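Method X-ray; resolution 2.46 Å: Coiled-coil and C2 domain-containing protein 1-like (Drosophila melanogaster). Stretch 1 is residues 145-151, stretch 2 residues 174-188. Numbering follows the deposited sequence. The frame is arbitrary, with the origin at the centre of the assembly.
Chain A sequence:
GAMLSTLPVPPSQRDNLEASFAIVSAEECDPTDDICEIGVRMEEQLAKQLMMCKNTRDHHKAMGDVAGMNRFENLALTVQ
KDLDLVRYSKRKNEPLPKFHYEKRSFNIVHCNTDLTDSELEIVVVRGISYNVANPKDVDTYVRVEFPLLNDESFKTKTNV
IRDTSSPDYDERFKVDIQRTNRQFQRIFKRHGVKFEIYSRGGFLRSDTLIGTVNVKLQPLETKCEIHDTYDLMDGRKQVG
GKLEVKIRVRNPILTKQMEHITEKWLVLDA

Stretch 1, residues 145-151: EFPLLND
Stretch 2 (174-188) KVDIQRTNRQFQRIF

How do the two backbones lie against each other? Residues 146-151 follow an extended but irregular path, with phi/psi of -115/123 at Phe-146, -69/139 at Pro-147, -120/-152 at Leu-148 and -77/139 at Leu-149, before Asn-150 turns to positive phi (43/90). The second stretch begins as a strand at 174-176, passes through a type I turn from Gln-178 to Asn-181, and enters a helix at Arg-182, with Asn-181 at the N-cap position. The first stretch meets both elements: the CA of Phe-146 is 8.5 Å from the CA of Val-175, while the CA of Pro-147 and the CA of Ile-187 are 7.1 Å apart, as are the CA of Leu-149 and the CA of Phe-184. Together they bury 542 Å², counting both sides.

What fills the space beside the strand? Phe-146 does, its CA-to-CB bond pointing toward the second stretch and its ring set by chi1 t and chi2 -76°. Val-175, at chi1 p, lays CG1 over one face of this ring, 4.2 Å from the ring centroid of Phe-146 and 11° off its normal, a CH-pi contact in which a compact methyl meets a flat surface. Farther round the ring, CZ of Phe-146 lies 4.3 Å from CG2 of Ile-177. A broad aromatic suits this buried place because it reaches two branched side chains at once.

How is the helix fitted to the loop? The CA-to-CB bond of Ile-187 (m, t) points toward the loop. CG2 of Ile-187 is 3.6 Å from CG of Pro-147, whose ring has a C-gamma endo pucker, while CD1 of Ile-187 lies 3.4 Å from O of Leu-148 and also 3.8 Å from O of Pro-147. One turn earlier, Phe-184, with chi1 at -105° and chi2 at -63°, brings its ring against the ends of both leucines. CD2 of Leu-148 sits at the ring edge, 4.2 Å from CZ of Phe-184, and also 4.2 Å from CG2 of Val-175, so this methyl bridges helix and strand. The CA-to-CB bond of Leu-148 points away, yet its m, t rotamer brings the end of the side chain nearer.

What closes the end of the contact? Leu-149 gives up 92 Å², the largest area of any residue here. Its CA-to-CB bond runs sideways, but chi1 m and chi2 -40° bring the branched end in. Both methyls of Leu-149 crowd Phe-184, CD1 and CD2 each unusually close at 3.2 Å from its CE2; CD2 of Leu-149 is also 3.8 Å from OE1 of Gln-178. The end of Leu-149 lies beside the Gln-183 side chain. The CA-to-CB bond of Gln-183 points toward the loop, with chi1 at 96° and chi2 t; NE2 of Gln-183 lies 3.0 Å from the backbone N of Asn-150, a pairing whose nature remains open because the amide is probably turned over. Apolar packing runs from Phe-146 to Leu-149, and the more polar, exposed Asn-150 lies where the contact gives out.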

ATOM      1  N   GLU A 145      -1.969  -7.514  15.566  1.00 44.74           N
ATOM      2  CA  GLU A 145      -3.234  -8.220  15.456  1.00 48.11           C
ATOM      3  C   GLU A 145      -3.721  -8.107  14.017  1.00 53.12           C
ATOM      4  O   GLU A 145      -4.014  -7.006  13.543  1.00 48.40           O
ATOM      5  CB  GLU A 145      -4.252  -7.642  16.434  1.00 49.59           C
ATOM      6  CG  GLU A 145      -5.617  -8.289  16.365  1.00 58.26           C
ATOM      7  CD  GLU A 145      -6.461  -7.937  17.553  1.00 61.34           C
ATOM      8  OE1 GLU A 145      -6.030  -7.077  18.348  1.00 66.39           O
ATOM      9  OE2 GLU A 145      -7.557  -8.511  17.691  1.00 69.71           O
ATOM     10  N   PHE A 146      -3.785  -9.239  13.318  1.00 58.87           N
ATOM     11  CA  PHE A 146      -4.170  -9.295  11.910  1.00 58.76           C
ATOM     12  C   PHE A 146      -5.477 -10.069  11.775  1.00 61.11           C
ATOM     13  O   PHE A 146      -5.526 -11.247  12.165  1.00 67.41           O
ATOM     14  CB  PHE A 146      -3.061  -9.959  11.075  1.00 60.15           C
ATOM     15  CG  PHE A 146      -3.376 -10.017   9.612  1.00 61.85           C
ATOM     16  CD1 PHE A 146      -4.280 -10.947   9.113  1.00 62.40           C
ATOM     17  CD2 PHE A 146      -2.803  -9.112   8.739  1.00 61.88           C
ATOM     18  CE1 PHE A 146      -4.603 -10.971   7.773  1.00 62.61           C
ATOM     19  CE2 PHE A 146      -3.122  -9.132   7.393  1.00 58.88           C
ATOM     20  CZ  PHE A 146      -4.021 -10.064   6.909  1.00 60.53           C
ATOM     21  N   PRO A 147      -6.536  -9.501  11.201  1.00 61.78           N
ATOM     22  CA  PRO A 147      -7.823 -10.214  11.177  1.00 66.53           C
ATOM     23  C   PRO A 147      -7.781 -11.439  10.268  1.00 66.58           C
ATOM     24  O   PRO A 147      -7.211 -11.402   9.177  1.00 63.94           O
ATOM     25  CB  PRO A 147      -8.809  -9.157  10.655  1.00 60.45           C
ATOM     26  CG  PRO A 147      -7.985  -8.219   9.866  1.00 60.82           C
ATOM     27  CD  PRO A 147      -6.587  -8.226  10.463  1.00 60.19           C
ATOM     28  N   LEU A 148      -8.388 -12.537  10.732  1.00 67.35           N
ATOM     29  CA  LEU A 148      -8.495 -13.745   9.913  1.00 66.60           C
ATOM     30  C   LEU A 148      -9.960 -14.114   9.694  1.00 70.16           C
ATOM     31  O   LEU A 148     -10.829 -13.233   9.701  1.00 65.41           O
ATOM     32  CB  LEU A 148      -7.717 -14.904  10.546  1.00 60.30           C
ATOM     33  CG  LEU A 148      -6.192 -14.699  10.660  1.00 62.07           C
ATOM     34  CD1 LEU A 148      -5.486 -15.893  11.252  1.00 61.85           C
ATOM     35  CD2 LEU A 148      -5.544 -14.349   9.330  1.00 63.99           C
ATOM     36  N   LEU A 149     -10.244 -15.404   9.501  1.00 76.80           N
ATOM     37  CA  LEU A 149     -11.578 -15.852   9.097  1.00 77.59           C
ATOM     38  C   LEU A 149     -12.555 -15.843  10.261  1.00 80.56           C
ATOM     39  O   LEU A 149     -12.222 -16.260  11.375  1.00 80.68           O
ATOM     40  CB  LEU A 149     -11.530 -17.260   8.511  1.00 73.64           C
ATOM     41  CG  LEU A 149     -10.830 -17.458   7.171  1.00 74.83           C
ATOM     42  CD1 LEU A 149     -11.134 -16.310   6.205  1.00 74.83           C
ATOM     43  CD2 LEU A 149      -9.330 -17.636   7.396  1.00 70.59           C
ATOM     44  N   ASN A 150     -13.783 -15.403   9.967  1.00 86.63           N
ATOM     45  CA  ASN A 150     -14.856 -15.218  10.939  1.00 88.34           C
ATOM     46  C   ASN A 150     -14.306 -14.568  12.195  1.00 87.32           C
ATOM     47  O   ASN A 150     -13.892 -15.265  13.128  1.00 89.19           O
ATOM     48  CB  ASN A 150     -15.538 -16.548  11.245  1.00 90.61           C
ATOM     49  CG  ASN A 150     -16.308 -17.078  10.056  1.00 91.41           C
ATOM     50  OD1 ASN A 150     -16.056 -18.192   9.591  1.00 92.17           O
ATOM     51  ND2 ASN A 150     -17.244 -16.277   9.547  1.00 87.10           N
ATOM     52  N   ASP A 151     -14.330 -13.235  12.207  1.00 90.84           N
ATOM     53  CA  ASP A 151     -13.448 -12.422  13.038  1.00 94.80           C
ATOM     54  C   ASP A 151     -13.231 -13.046  14.412  1.00 95.75           C
ATOM     55  O   ASP A 151     -14.189 -13.359  15.127  1.00 98.19           O
ATOM     56  CB  ASP A 151     -14.014 -10.997  13.169  1.00 99.23           C
ATOM     57  CG  ASP A 151     -15.356 -10.946  13.895  1.00105.59           C
ATOM     58  OD1 ASP A 151     -16.180 -11.872  13.706  1.00103.14           O
ATOM     59  OD2 ASP A 151     -15.582  -9.968  14.651  1.00106.34           O
ATOM     60  N   LYS A 174       4.905 -13.559   9.236  1.00 51.79           N
ATOM     61  CA  LYS A 174       4.186 -13.981   8.042  1.00 50.81           C
ATOM     62  C   LYS A 174       2.894 -14.678   8.438  1.00 49.74           C
ATOM     63  O   LYS A 174       2.844 -15.396   9.436  1.00 56.21           O
ATOM     64  CB  LYS A 174       5.034 -14.909   7.174  1.00 52.36           C
ATOM     65  CG  LYS A 174       6.235 -14.233   6.482  1.00 54.57           C
ATOM     66  CD  LYS A 174       6.915 -15.209   5.505  1.00 57.19           C
ATOM     67  CE  LYS A 174       8.366 -14.838   5.226  1.00 65.87           C
ATOM     68  NZ  LYS A 174       8.993 -15.722   4.191  1.00 70.45           N
ATOM     69  N   VAL A 175       1.837 -14.464   7.673  1.00 47.21           N
ATOM     70  CA  VAL A 175       0.582 -15.148   7.933  1.00 56.36           C
ATOM     71  C   VAL A 175       0.021 -15.643   6.601  1.00 59.87           C
ATOM     72  O   VAL A 175       0.414 -15.185   5.523  1.00 58.92           O
ATOM     73  CB  VAL A 175      -0.426 -14.234   8.683  1.00 54.31           C
ATOM     74  CG1 VAL A 175      -1.116 -13.275   7.727  1.00 54.74           C
ATOM     75  CG2 VAL A 175      -1.436 -15.069   9.425  1.00 59.99           C
ATOM     76  N   ASP A 176      -0.881 -16.625   6.686  1.00 59.06           N
ATOM     77  CA  ASP A 176      -1.532 -17.208   5.516  1.00 60.03           C
ATOM     78  C   ASP A 176      -2.851 -16.503   5.229  1.00 63.20           C
ATOM     79  O   ASP A 176      -3.683 -16.321   6.125  1.00 63.31           O
ATOM     80  CB  ASP A 176      -1.797 -18.700   5.719  1.00 59.34           C
ATOM     81  CG  ASP A 176      -0.664 -19.567   5.214  1.00 71.65           C
ATOM     82  OD1 ASP A 176      -0.006 -19.181   4.208  1.00 67.45           O
ATOM     83  OD2 ASP A 176      -0.418 -20.626   5.847  1.00 76.64           O
ATOM     84  N   ILE A 177      -3.044 -16.129   3.972  1.00 64.66           N
ATOM     85  CA  ILE A 177      -4.310 -15.592   3.502  1.00 68.97           C
ATOM     86  C   ILE A 177      -4.830 -16.521   2.416  1.00 67.11           C
ATOM     87  O   ILE A 177      -4.081 -17.313   1.836  1.00 65.50           O
ATOM     88  CB  ILE A 177      -4.161 -14.154   2.970  1.00 65.03           C
ATOM     89  CG1 ILE A 177      -3.210 -14.149   1.767  1.00 61.61           C
ATOM     90  CG2 ILE A 177      -3.670 -13.223   4.077  1.00 59.33           C
ATOM     91  CD1 ILE A 177      -2.606 -12.798   1.442  1.00 63.12           C
ATOM     92  N   GLN A 178      -6.132 -16.425   2.149  1.00 67.28           N
ATOM     93  CA  GLN A 178      -6.750 -17.080   0.996  1.00 68.26           C
ATOM     94  C   GLN A 178      -7.320 -16.009   0.075  1.00 66.44           C
ATOM     95  O   GLN A 178      -8.447 -15.544   0.277  1.00 69.94           O
ATOM     96  CB  GLN A 178      -7.839 -18.054   1.415  1.00 72.84           C
ATOM     97  CG  GLN A 178      -7.349 -19.217   2.232  1.00 77.46           C
ATOM     98  CD  GLN A 178      -7.795 -19.104   3.668  1.00 79.04           C
ATOM     99  OE1 GLN A 178      -8.998 -19.114   3.964  1.00 75.38           O
ATOM    100  NE2 GLN A 178      -6.828 -18.983   4.575  1.00 78.19           N
ATOM    101  N   ARG A 179      -6.546 -15.650  -0.955  1.00 62.11           N
ATOM    102  CA  ARG A 179      -7.020 -14.727  -1.978  1.00 59.81           C
ATOM    103  C   ARG A 179      -8.371 -15.141  -2.550  1.00 67.33           C
ATOM    104  O   ARG A 179      -9.151 -14.282  -2.982  1.00 66.45           O
ATOM    105  CB  ARG A 179      -5.983 -14.632  -3.092  1.00 56.11           C
ATOM    106  CG  ARG A 179      -4.707 -13.964  -2.667  1.00 52.73           C
ATOM    107  CD  ARG A 179      -3.645 -14.091  -3.723  1.00 52.57           C
ATOM    108  NE  ARG A 179      -2.359 -13.554  -3.279  1.00 52.38           N
ATOM    109  CZ  ARG A 179      -1.975 -12.298  -3.469  1.00 50.64           C
ATOM    110  NH1 ARG A 179      -2.790 -11.461  -4.091  1.00 51.14           N
ATOM    111  NH2 ARG A 179      -0.785 -11.876  -3.045  1.00 49.55           N
ATOM    112  N   THR A 180      -8.669 -16.447  -2.541  1.00 67.03           N
ATOM    113  CA  THR A 180      -9.908 -16.948  -3.128  1.00 68.46           C
ATOM    114  C   THR A 180     -11.124 -16.614  -2.266  1.00 71.58           C
ATOM    115  O   THR A 180     -12.200 -16.323  -2.798  1.00 75.52           O
ATOM    116  CB  THR A 180      -9.808 -18.458  -3.348  1.00 65.99           C
ATOM    117  OG1 THR A 180      -8.574 -18.761  -4.008  1.00 71.06           O
ATOM    118  CG2 THR A 180     -10.948 -18.942  -4.203  1.00 66.22           C
ATOM    119  N   ASN A 181     -10.984 -16.657  -0.941  1.00 71.84           N
ATOM    120  CA  ASN A 181     -12.121 -16.421  -0.048  1.00 76.29           C
ATOM    121  C   ASN A 181     -12.596 -14.974  -0.156  1.00 75.74           C
ATOM    122  O   ASN A 181     -11.841 -14.039   0.140  1.00 73.77           O
ATOM    123  CB  ASN A 181     -11.742 -16.739   1.401  1.00 76.31           C
ATOM    124  CG  ASN A 181     -12.955 -17.056   2.277  1.00 81.86           C
ATOM    125  OD1 ASN A 181     -12.857 -17.851   3.209  1.00 81.59           O
ATOM    126  ND2 ASN A 181     -14.106 -16.446   1.967  1.00 83.13           N
ATOM    127  N   ARG A 182     -13.858 -14.785  -0.551  1.00 80.66           N
ATOM    128  CA  ARG A 182     -14.379 -13.427  -0.703  1.00 80.06           C
ATOM    129  C   ARG A 182     -14.414 -12.664   0.620  1.00 74.99           C
ATOM    130  O   ARG A 182     -14.390 -11.429   0.611  1.00 72.54           O
ATOM    131  CB  ARG A 182     -15.773 -13.452  -1.348  1.00 80.83           C
ATOM    132  CG  ARG A 182     -16.868 -14.093  -0.513  1.00 84.05           C
ATOM    133  CD  ARG A 182     -17.526 -15.241  -1.292  1.00 93.15           C
ATOM    134  NE  ARG A 182     -18.371 -16.102  -0.454  1.00 96.76           N
ATOM    135  CZ  ARG A 182     -17.965 -17.237   0.116  1.00 88.28           C
ATOM    136  NH1 ARG A 182     -16.713 -17.655  -0.037  1.00 81.20           N
ATOM    137  NH2 ARG A 182     -18.813 -17.952   0.852  1.00 84.73           N
ATOM    138  N   GLN A 183     -14.437 -13.358   1.756  1.00 75.99           N
ATOM    139  CA  GLN A 183     -14.369 -12.654   3.029  1.00 74.53           C
ATOM    140  C   GLN A 183     -12.940 -12.280   3.414  1.00 75.77           C
ATOM    141  O   GLN A 183     -12.751 -11.362   4.221  1.00 75.07           O
ATOM    142  CB  GLN A 183     -15.017 -13.488   4.136  1.00 75.68           C
ATOM    143  CG  GLN A 183     -14.057 -14.325   4.964  1.00 81.39           C
ATOM    144  CD  GLN A 183     -14.648 -14.690   6.328  1.00 86.21           C
ATOM    145  OE1 GLN A 183     -15.621 -14.078   6.784  1.00 85.41           O
ATOM    146  NE2 GLN A 183     -14.075 -15.701   6.971  1.00 80.34           N
ATOM    147  N   PHE A 184     -11.930 -12.949   2.857  1.00 73.62           N
ATOM    148  CA  PHE A 184     -10.581 -12.408   2.969  1.00 67.28           C
ATOM    149  C   PHE A 184     -10.439 -11.150   2.130  1.00 65.61           C
ATOM    150  O   PHE A 184      -9.709 -10.219   2.499  1.00 59.42           O
ATOM    151  CB  PHE A 184      -9.552 -13.429   2.518  1.00 66.90           C
ATOM    152  CG  PHE A 184      -8.799 -14.061   3.635  1.00 69.23           C
ATOM    153  CD1 PHE A 184      -7.981 -13.303   4.459  1.00 68.31           C
ATOM    154  CD2 PHE A 184      -8.895 -15.429   3.853  1.00 76.74           C
ATOM    155  CE1 PHE A 184      -7.272 -13.897   5.498  1.00 72.37           C
ATOM    156  CE2 PHE A 184      -8.191 -16.034   4.874  1.00 77.84           C
ATOM    157  CZ  PHE A 184      -7.381 -15.273   5.706  1.00 76.86           C
ATOM    158  N   GLN A 185     -11.091 -11.133   0.964  1.00 66.57           N
ATOM    159  CA  GLN A 185     -11.130  -9.919   0.162  1.00 64.38           C
ATOM    160  C   GLN A 185     -11.866  -8.803   0.902  1.00 61.26           C
ATOM    161  O   GLN A 185     -11.478  -7.634   0.808  1.00 54.46           O
ATOM    162  CB  GLN A 185     -11.763 -10.225  -1.197  1.00 66.12           C
ATOM    163  CG  GLN A 185     -11.036 -11.352  -1.958  1.00 70.60           C
ATOM    164  CD  GLN A 185     -11.975 -12.260  -2.766  1.00 72.30           C
ATOM    165  OE1 GLN A 185     -13.050 -11.844  -3.199  1.00 74.87           O
ATOM    166  NE2 GLN A 185     -11.561 -13.508  -2.966  1.00 66.70           N
ATOM    167  N   ARG A 186     -12.925  -9.150   1.647  1.00 64.38           N
ATOM    168  CA  ARG A 186     -13.545  -8.235   2.610  1.00 63.84           C
ATOM    169  C   ARG A 186     -12.500  -7.568   3.491  1.00 59.40           C
ATOM    170  O   ARG A 186     -12.457  -6.337   3.640  1.00 58.31           O
ATOM    171  CB  ARG A 186     -14.530  -9.012   3.496  1.00 71.09           C
ATOM    172  CG  ARG A 186     -15.597  -8.113   4.205  1.00 76.91           C
ATOM    173  CD  ARG A 186     -15.759  -8.242   5.764  1.00 81.57           C
ATOM    174  NE  ARG A 186     -16.455  -7.032   6.205  1.00 79.79           N
ATOM    175  CZ  ARG A 186     -17.071  -6.811   7.368  1.00 79.78           C
ATOM    176  NH1 ARG A 186     -17.154  -7.740   8.312  1.00 75.18           N
ATOM    177  NH2 ARG A 186     -17.633  -5.619   7.563  1.00 73.24           N
ATOM    178  N   ILE A 187     -11.642  -8.390   4.080  1.00 60.87           N
ATOM    179  CA  ILE A 187     -10.690  -7.898   5.060  1.00 54.48           C
ATOM    180  C   ILE A 187      -9.748  -6.894   4.415  1.00 53.59           C
ATOM    181  O   ILE A 187      -9.489  -5.821   4.971  1.00 52.27           O
ATOM    182  CB  ILE A 187      -9.943  -9.083   5.695  1.00 56.20           C
ATOM    183  CG1 ILE A 187     -10.859  -9.809   6.700  1.00 61.12           C
ATOM    184  CG2 ILE A 187      -8.623  -8.634   6.330  1.00 50.24           C
ATOM    185  CD1 ILE A 187     -10.377 -11.213   7.048  1.00 64.58           C
ATOM    186  N   PHE A 188      -9.236  -7.212   3.218  1.00 51.04           N
ATOM    187  CA  PHE A 188      -8.376  -6.252   2.533  1.00 45.97           C
ATOM    188  C   PHE A 188      -9.133  -5.003   2.112  1.00 47.71           C
ATOM    189  O   PHE A 188      -8.550  -3.916   2.096  1.00 46.63           O
ATOM    190  CB  PHE A 188      -7.715  -6.900   1.327  1.00 46.22           C
ATOM    191  CG  PHE A 188      -6.562  -7.755   1.685  1.00 45.64           C
ATOM    192  CD1 PHE A 188      -5.296  -7.210   1.776  1.00 43.38           C
ATOM    193  CD2 PHE A 188      -6.746  -9.097   1.977  1.00 44.45           C
ATOM    194  CE1 PHE A 188      -4.213  -8.004   2.130  1.00 42.86           C
ATOM    195  CE2 PHE A 188      -5.682  -9.891   2.327  1.00 43.66           C
ATOM    196  CZ  PHE A 188      -4.409  -9.349   2.400  1.00 46.47           C
TER